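Side-chain contacts in aldehyde dehydrogenase (Trypanosoma brucei, PDB 5MYP), which probably oxidises aldehydes to carboxylic acids, with NAD+ taking up the hydride: residues Arg34-Arg39 with Glu89-Tyr94; Ala416-Val419 with Val424-Gly427. All coordinates share one frame; numbering follows the deposited sequence.

Contact 1 (Arg34-Arg39 with Glu89-Tyr94); sequences RDLKKR and EHMDEY
Leu36 and Met91 lie alongside each other, pointing opposite ways, where the first turn of helix 36-52 packs on the C-terminal part of helix 69-95, a helix-helix contact in the N-terminal helical region of the aldehyde dehydrogenase fold. With CG anti to the backbone N (chi1 -172°), Met91 stretches straight across until SD lies 3.9 Å from Leu36 CG. A bend at chi3 (-74°) then turns its methyl to the beta carbon of Arg39, with Met91 CE and Arg39 CB 3.7 Å apart. Asp92 slants across Leu36 at the exposed border: its OD1 comes to 3.5 Å from Leu36 CD2, a van der Waals contact, while OD2 forms a salt bridge with Lys40. The extended side chain of Arg39 runs back along the helix start to the loop residue Arg34. Its NH2 meets a lone pair of Arg34 O at 2.9 Å, 22° out of the guanidinium plane, and its NE adds a weak bond to that oxygen; NH1 reaches Ala143 O. Over the centre of this flat group, 3.9 Å above its plane, sits Leu36 CD1.

Contact 2 (Ala416-Val419 with Val424-Gly427); sequences AVVV and VHAG
Gly427 N donates to Val424 O at 3.2 Å, closing the 3-10 turn from which the imidazole of His425 packs obliquely against Ala416 and Val418. No hydrogen bond joins the two segments, so the evidence for the contact is packing. His425 carries CG between its backbone N and carbonyl carbon (chi1 70°), which sets the imidazole beside the strand. Two methyl groups then meet different parts of it. Val418 CG2, set anti to its own carbonyl carbon, presses closely on the ND1 side, 3.3 Å from His425 ND1 and 3.5 Å from His425 CG. Ala416 CB meets the other end of the ring, 3.6 Å from His425 CD2 and 3.8 Å from His425 NE2. Ile260, Phe433 and Tyr396 add further packing on His425. The imidazole lies about 9 Å from the side chains of Glu223 and Cys259, the predicted catalytic residues, and thus close to the probable active site. Strand 417-419 runs parallel to strand 395-398, the two joined by helix 402-411 in a beta-alpha-beta unit of the probable catalytic domain, and pairs with a parallel strand of the second subunit, carrying the sheet across the dimer interface, while that helix packs on Val417 and Val419.

Followed from the N terminus, contact 1 opens first and closes a long excursion: 49 residues, 45 of them helical, separate its segments and bring the end of helix 69-95 back to the start of helix 36-52. Contact 2 begins more than 300 residues later and closes a turn of four intervening residues after strand 417-419. The two are in series, neither nested nor crossed, with centres 28 Å apart and nearest atoms about 12 Å apart. Contact 1 ties together helices, contact 2 a sheet strand and the loop following it. Both touch the second subunit: Arg34, at the edge of contact 1, donates to Ser410 O of that subunit, and strand 417-419 pairs with one of its strands.

Contact 1 (Arg34-Arg39 with Glu89-Tyr94)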
ATOM      1  N   ARG A  34       2.018  -3.889  23.017  1.00 15.73           N
ATOM      2  CA  ARG A  34       3.273  -3.275  22.587  1.00 16.76           C
ATOM      3  C   ARG A  34       4.468  -4.195  22.810  1.00 16.51           C
ATOM      4  O   ARG A  34       5.208  -4.488  21.866  1.00 15.92           O
ATOM      5  CB  ARG A  34       3.479  -1.948  23.323  1.00 18.37           C
ATOM      6  CG  ARG A  34       4.718  -1.159  22.916  1.00 20.17           C
ATOM      7  CD  ARG A  34       4.854   0.068  23.794  1.00 21.88           C
ATOM      8  NE  ARG A  34       6.204   0.616  23.776  1.00 23.94           N
ATOM      9  CZ  ARG A  34       6.677   1.476  22.875  1.00 25.20           C
ATOM     10  NH1 ARG A  34       5.926   1.928  21.870  1.00 26.23           N
ATOM     11  NH2 ARG A  34       7.930   1.895  22.986  1.00 26.41           N
ATOM     12  N   ASP A  35       4.654  -4.638  24.052  0.50 16.57           N
ATOM     13  CA  ASP A  35       5.791  -5.483  24.414  0.50 16.79           C
ATOM     14  C   ASP A  35       5.697  -6.842  23.725  0.50 16.57           C
ATOM     15  O   ASP A  35       4.609  -7.419  23.621  0.50 16.06           O
ATOM     16  CB  ASP A  35       5.860  -5.672  25.933  0.50 17.06           C
ATOM     17  CG  ASP A  35       7.206  -6.199  26.399  0.50 17.36           C
ATOM     18  OD1 ASP A  35       7.602  -7.310  25.985  0.50 17.92           O
ATOM     19  OD2 ASP A  35       7.874  -5.503  27.195  0.50 17.65           O
ATOM     20  N   LEU A  36       6.840  -7.338  23.254  1.00 16.45           N
ATOM     21  CA  LEU A  36       6.911  -8.632  22.551  1.00 17.07           C
ATOM     22  C   LEU A  36       6.392  -9.801  23.400  1.00 16.97           C
ATOM     23  O   LEU A  36       5.766 -10.716  22.868  1.00 16.51           O
ATOM     24  CB  LEU A  36       8.342  -8.921  22.071  1.00 17.50           C
ATOM     25  CG  LEU A  36       8.735  -8.385  20.684  1.00 17.98           C
ATOM     26  CD1 LEU A  36       8.206  -6.989  20.383  1.00 18.10           C
ATOM     27  CD2 LEU A  36      10.245  -8.423  20.502  1.00 18.35           C
ATOM     28  N   LYS A  37       6.635  -9.740  24.710  1.00 17.25           N
ATOM     29  CA  LYS A  37       6.100 -10.729  25.651  1.00 17.54           C
ATOM     30  C   LYS A  37       4.573 -10.840  25.555  1.00 16.53           C
ATOM     31  O   LYS A  37       4.034 -11.947  25.512  1.00 16.14           O
ATOM     32  CB  LYS A  37       6.505 -10.394  27.096  1.00 19.10           C
ATOM     33  CG  LYS A  37       6.233 -11.515  28.106  1.00 20.49           C
ATOM     34  CD  LYS A  37       5.778 -11.031  29.485  1.00 21.57           C
ATOM     35  CE  LYS A  37       6.679  -9.965  30.092  1.00 22.54           C
ATOM     36  NZ  LYS A  37       8.130 -10.299  30.016  1.00 23.27           N
ATOM     37  N   LYS A  38       3.891  -9.694  25.521  0.50 16.17           N
ATOM     38  CA  LYS A  38       2.436  -9.654  25.377  0.50 15.92           C
ATOM     39  C   LYS A  38       1.977 -10.207  24.020  0.50 15.49           C
ATOM     40  O   LYS A  38       0.995 -10.944  23.950  0.50 15.35           O
ATOM     41  CB  LYS A  38       1.926  -8.220  25.558  0.50 16.00           C
ATOM     42  CG  LYS A  38       2.315  -7.564  26.874  0.50 16.16           C
ATOM     43  CD  LYS A  38       1.498  -8.106  28.037  0.50 16.26           C
ATOM     44  CE  LYS A  38       1.398  -7.087  29.161  0.50 16.33           C
ATOM     45  NZ  LYS A  38       0.388  -7.478  30.180  0.50 16.41           N
ATOM     46  N   ARG A  39       2.695  -9.853  22.954  1.00 15.26           N
ATOM     47  CA  ARG A  39       2.353 -10.311  21.598  1.00 15.21           C
ATOM     48  C   ARG A  39       2.485 -11.826  21.460  1.00 15.53           C
ATOM     49  O   ARG A  39       1.610 -12.468  20.885  1.00 15.50           O
ATOM     50  CB  ARG A  39       3.230  -9.632  20.543  1.00 14.85           C
ATOM     51  CG  ARG A  39       3.073  -8.127  20.452  1.00 14.52           C
ATOM     52  CD  ARG A  39       3.871  -7.573  19.288  1.00 14.30           C
ATOM     53  NE  ARG A  39       4.332  -6.202  19.511  1.00 14.07           N
ATOM     54  CZ  ARG A  39       5.078  -5.509  18.651  1.00 13.92           C
ATOM     55  NH1 ARG A  39       5.440  -6.032  17.479  1.00 13.79           N
ATOM     56  NH2 ARG A  39       5.458  -4.274  18.955  1.00 13.78           N
ATOM     57  N   GLU A  89       8.000 -17.715  16.101  1.00 21.92           N
ATOM     58  CA  GLU A  89       9.416 -18.031  15.831  1.00 23.31           C
ATOM     59  C   GLU A  89      10.222 -16.853  15.293  1.00 22.74           C
ATOM     60  O   GLU A  89      11.367 -16.657  15.700  1.00 22.69           O
ATOM     61  CB  GLU A  89       9.539 -19.179  14.819  1.00 24.86           C
ATOM     62  CG  GLU A  89       9.242 -20.568  15.371  1.00 26.54           C
ATOM     63  CD  GLU A  89       9.076 -21.611  14.277  1.00 28.07           C
ATOM     64  OE1 GLU A  89       9.566 -21.384  13.143  1.00 30.05           O
ATOM     65  OE2 GLU A  89       8.454 -22.661  14.549  1.00 29.67           O
ATOM     66  N   HIS A  90       9.627 -16.089  14.377  1.00 22.19           N
ATOM     67  CA  HIS A  90      10.345 -15.034  13.651  1.00 22.35           C
ATOM     68  C   HIS A  90      10.104 -13.601  14.155  1.00 21.45           C
ATOM     69  O   HIS A  90      10.665 -12.665  13.590  1.00 20.71           O
ATOM     70  CB  HIS A  90      10.014 -15.119  12.155  1.00 23.24           C
ATOM     71  CG  HIS A  90      10.399 -16.422  11.525  1.00 24.14           C
ATOM     72  ND1 HIS A  90      11.697 -16.881  11.493  1.00 25.35           N
ATOM     73  CD2 HIS A  90       9.655 -17.361  10.897  1.00 24.87           C
ATOM     74  CE1 HIS A  90      11.737 -18.051  10.881  1.00 25.56           C
ATOM     75  NE2 HIS A  90      10.508 -18.367  10.512  1.00 25.39           N
ATOM     76  N   MET A  91       9.307 -13.424  15.213  1.00 21.23           N
ATOM     77  CA  MET A  91       8.926 -12.076  15.681  1.00 21.05           C
ATOM     78  C   MET A  91      10.132 -11.203  16.015  1.00 20.50           C
ATOM     79  O   MET A  91      10.196 -10.043  15.605  1.00 19.86           O
ATOM     80  CB  MET A  91       8.029 -12.146  16.915  1.00 21.28           C
ATOM     81  CG  MET A  91       7.438 -10.805  17.329  1.00 21.58           C
ATOM     82  SD  MET A  91       6.440 -10.967  18.818  1.00 22.04           S
ATOM     83  CE  MET A  91       5.002 -11.772  18.128  1.00 22.07           C
ATOM     84  N   ASP A  92      11.073 -11.764  16.771  1.00 20.30           N
ATOM     85  CA  ASP A  92      12.279 -11.032  17.167  1.00 20.70           C
ATOM     86  C   ASP A  92      13.103 -10.586  15.960  1.00 20.34           C
ATOM     87  O   ASP A  92      13.677  -9.508  15.982  1.00 21.06           O
ATOM     88  CB  ASP A  92      13.125 -11.864  18.135  1.00 21.31           C
ATOM     89  CG  ASP A  92      12.450 -12.037  19.484  1.00 21.92           C
ATOM     90  OD1 ASP A  92      12.485 -11.081  20.281  1.00 22.26           O
ATOM     91  OD2 ASP A  92      11.886 -13.122  19.740  1.00 22.40           O
ATOM     92  N   GLU A  93      13.138 -11.399  14.906  1.00 20.21           N
ATOM     93  CA  GLU A  93      13.793 -11.018  13.648  1.00 20.44           C
ATOM     94  C   GLU A  93      13.047  -9.860  12.976  1.00 20.35           C
ATOM     95  O   GLU A  93      13.669  -8.894  12.539  1.00 20.19           O
ATOM     96  CB  GLU A  93      13.875 -12.213  12.691  1.00 21.15           C
ATOM     97  CG  GLU A  93      14.698 -11.972  11.427  1.00 21.65           C
ATOM     98  CD  GLU A  93      14.547 -13.075  10.392  1.00 22.51           C
ATOM     99  OE1 GLU A  93      14.211 -14.215  10.769  1.00 22.94           O
ATOM    100  OE2 GLU A  93      14.766 -12.810   9.190  1.00 23.21           O
ATOM    101  N   TYR A  94      11.719  -9.962  12.905  1.00 20.15           N
ATOM    102  CA  TYR A  94      10.912  -8.973  12.184  1.00 20.15           C
ATOM    103  C   TYR A  94      10.901  -7.586  12.838  1.00 20.04           C
ATOM    104  O   TYR A  94      10.900  -6.578  12.131  1.00 19.73           O
ATOM    105  CB  TYR A  94       9.478  -9.489  11.976  1.00 20.26           C
ATOM    106  CG  TYR A  94       9.341 -10.757  11.134  1.00 20.64           C
ATOM    107  CD1 TYR A  94      10.356 -11.174  10.255  1.00 21.09           C
ATOM    108  CD2 TYR A  94       8.176 -11.530  11.192  1.00 20.83           C
ATOM    109  CE1 TYR A  94      10.220 -12.321   9.495  1.00 21.18           C
ATOM    110  CE2 TYR A  94       8.036 -12.681  10.421  1.00 21.17           C
ATOM    111  CZ  TYR A  94       9.066 -13.063   9.575  1.00 21.22           C
ATOM    112  OH  TYR A  94       8.963 -14.188   8.803  1.00 22.48           O
TER

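Contact 2 (Ala416-Val419 with Val424-Gly427)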
ATOM      1  N   ALA A 416      -0.474 -14.131  -8.510  1.00 12.68           N
ATOM      2  CA  ALA A 416       0.613 -15.104  -8.441  1.00 12.65           C
ATOM      3  C   ALA A 416       0.611 -15.992  -9.680  1.00 12.58           C
ATOM      4  O   ALA A 416      -0.369 -16.022 -10.428  1.00 12.37           O
ATOM      5  CB  ALA A 416       0.474 -15.963  -7.192  1.00 12.74           C
ATOM      6  N   VAL A 417       1.721 -16.696  -9.887  1.00 12.52           N
ATOM      7  CA  VAL A 417       1.829 -17.741 -10.903  1.00 12.83           C
ATOM      8  C   VAL A 417       2.296 -19.026 -10.226  1.00 13.12           C
ATOM      9  O   VAL A 417       3.255 -19.001  -9.449  1.00 12.89           O
ATOM     10  CB  VAL A 417       2.830 -17.368 -12.019  1.00 12.80           C
ATOM     11  CG1 VAL A 417       2.974 -18.500 -13.039  1.00 12.84           C
ATOM     12  CG2 VAL A 417       2.401 -16.079 -12.699  1.00 12.80           C
ATOM     13  N   VAL A 418       1.606 -20.132 -10.508  1.00 13.29           N
ATOM     14  CA  VAL A 418       2.088 -21.461 -10.148  1.00 13.62           C
ATOM     15  C   VAL A 418       2.275 -22.256 -11.436  1.00 14.12           C
ATOM     16  O   VAL A 418       1.381 -22.272 -12.287  1.00 13.97           O
ATOM     17  CB  VAL A 418       1.137 -22.222  -9.197  1.00 13.63           C
ATOM     18  CG1 VAL A 418       1.804 -23.497  -8.681  1.00 13.78           C
ATOM     19  CG2 VAL A 418       0.718 -21.341  -8.031  1.00 13.54           C
ATOM     20  N   VAL A 419       3.438 -22.894 -11.583  1.00 14.22           N
ATOM     21  CA  VAL A 419       3.707 -23.763 -12.728  1.00 14.68           C
ATOM     22  C   VAL A 419       3.508 -25.220 -12.301  1.00 14.98           C
ATOM     23  O   VAL A 419       4.091 -25.671 -11.304  1.00 15.08           O
ATOM     24  CB  VAL A 419       5.121 -23.545 -13.313  1.00 14.95           C
ATOM     25  CG1 VAL A 419       5.385 -24.486 -14.488  1.00 15.12           C
ATOM     26  CG2 VAL A 419       5.299 -22.091 -13.739  1.00 15.09           C
ATOM     27  N   VAL A 424      -1.960 -24.480  -4.233  1.00 17.53           N
ATOM     28  CA  VAL A 424      -0.995 -24.812  -3.160  1.00 17.84           C
ATOM     29  C   VAL A 424      -0.048 -23.681  -2.728  1.00 17.84           C
ATOM     30  O   VAL A 424       0.467 -23.699  -1.602  1.00 18.02           O
ATOM     31  CB  VAL A 424      -0.150 -26.071  -3.497  1.00 18.03           C
ATOM     32  CG1 VAL A 424      -1.042 -27.306  -3.578  1.00 18.11           C
ATOM     33  CG2 VAL A 424       0.675 -25.892  -4.775  1.00 18.01           C
ATOM     34  N   HIS A 425       0.187 -22.716  -3.619  1.00 17.66           N
ATOM     35  CA  HIS A 425       0.998 -21.529  -3.297  1.00 17.63           C
ATOM     36  C   HIS A 425       0.468 -20.702  -2.122  1.00 18.16           C
ATOM     37  O   HIS A 425       1.249 -20.029  -1.457  1.00 18.06           O
ATOM     38  CB  HIS A 425       1.164 -20.624  -4.530  1.00 17.21           C
ATOM     39  CG  HIS A 425      -0.090 -19.914  -4.945  1.00 16.69           C
ATOM     40  ND1 HIS A 425      -1.194 -20.578  -5.433  1.00 16.62           N
ATOM     41  CD2 HIS A 425      -0.407 -18.598  -4.957  1.00 16.27           C
ATOM     42  CE1 HIS A 425      -2.141 -19.701  -5.719  1.00 16.39           C
ATOM     43  NE2 HIS A 425      -1.690 -18.493  -5.433  1.00 16.03           N
ATOM     44  N   ALA A 426      -0.846 -20.744  -1.878  1.00 18.91           N
ATOM     45  CA  ALA A 426      -1.460 -20.031  -0.746  1.00 19.43           C
ATOM     46  C   ALA A 426      -0.916 -20.467   0.623  1.00 20.26           C
ATOM     47  O   ALA A 426      -0.833 -19.649   1.539  1.00 20.68           O
ATOM     48  CB  ALA A 426      -2.971 -20.186  -0.783  1.00 19.48           C
ATOM     49  N   GLY A 427      -0.554 -21.743   0.750  1.00 20.80           N
ATOM     50  CA  GLY A 427       0.056 -22.274   1.971  1.00 21.39           C
ATOM     51  C   GLY A 427       1.576 -22.214   2.029  1.00 21.83           C
ATOM     52  O   GLY A 427       2.167 -22.708   2.993  1.00 22.28           O
TER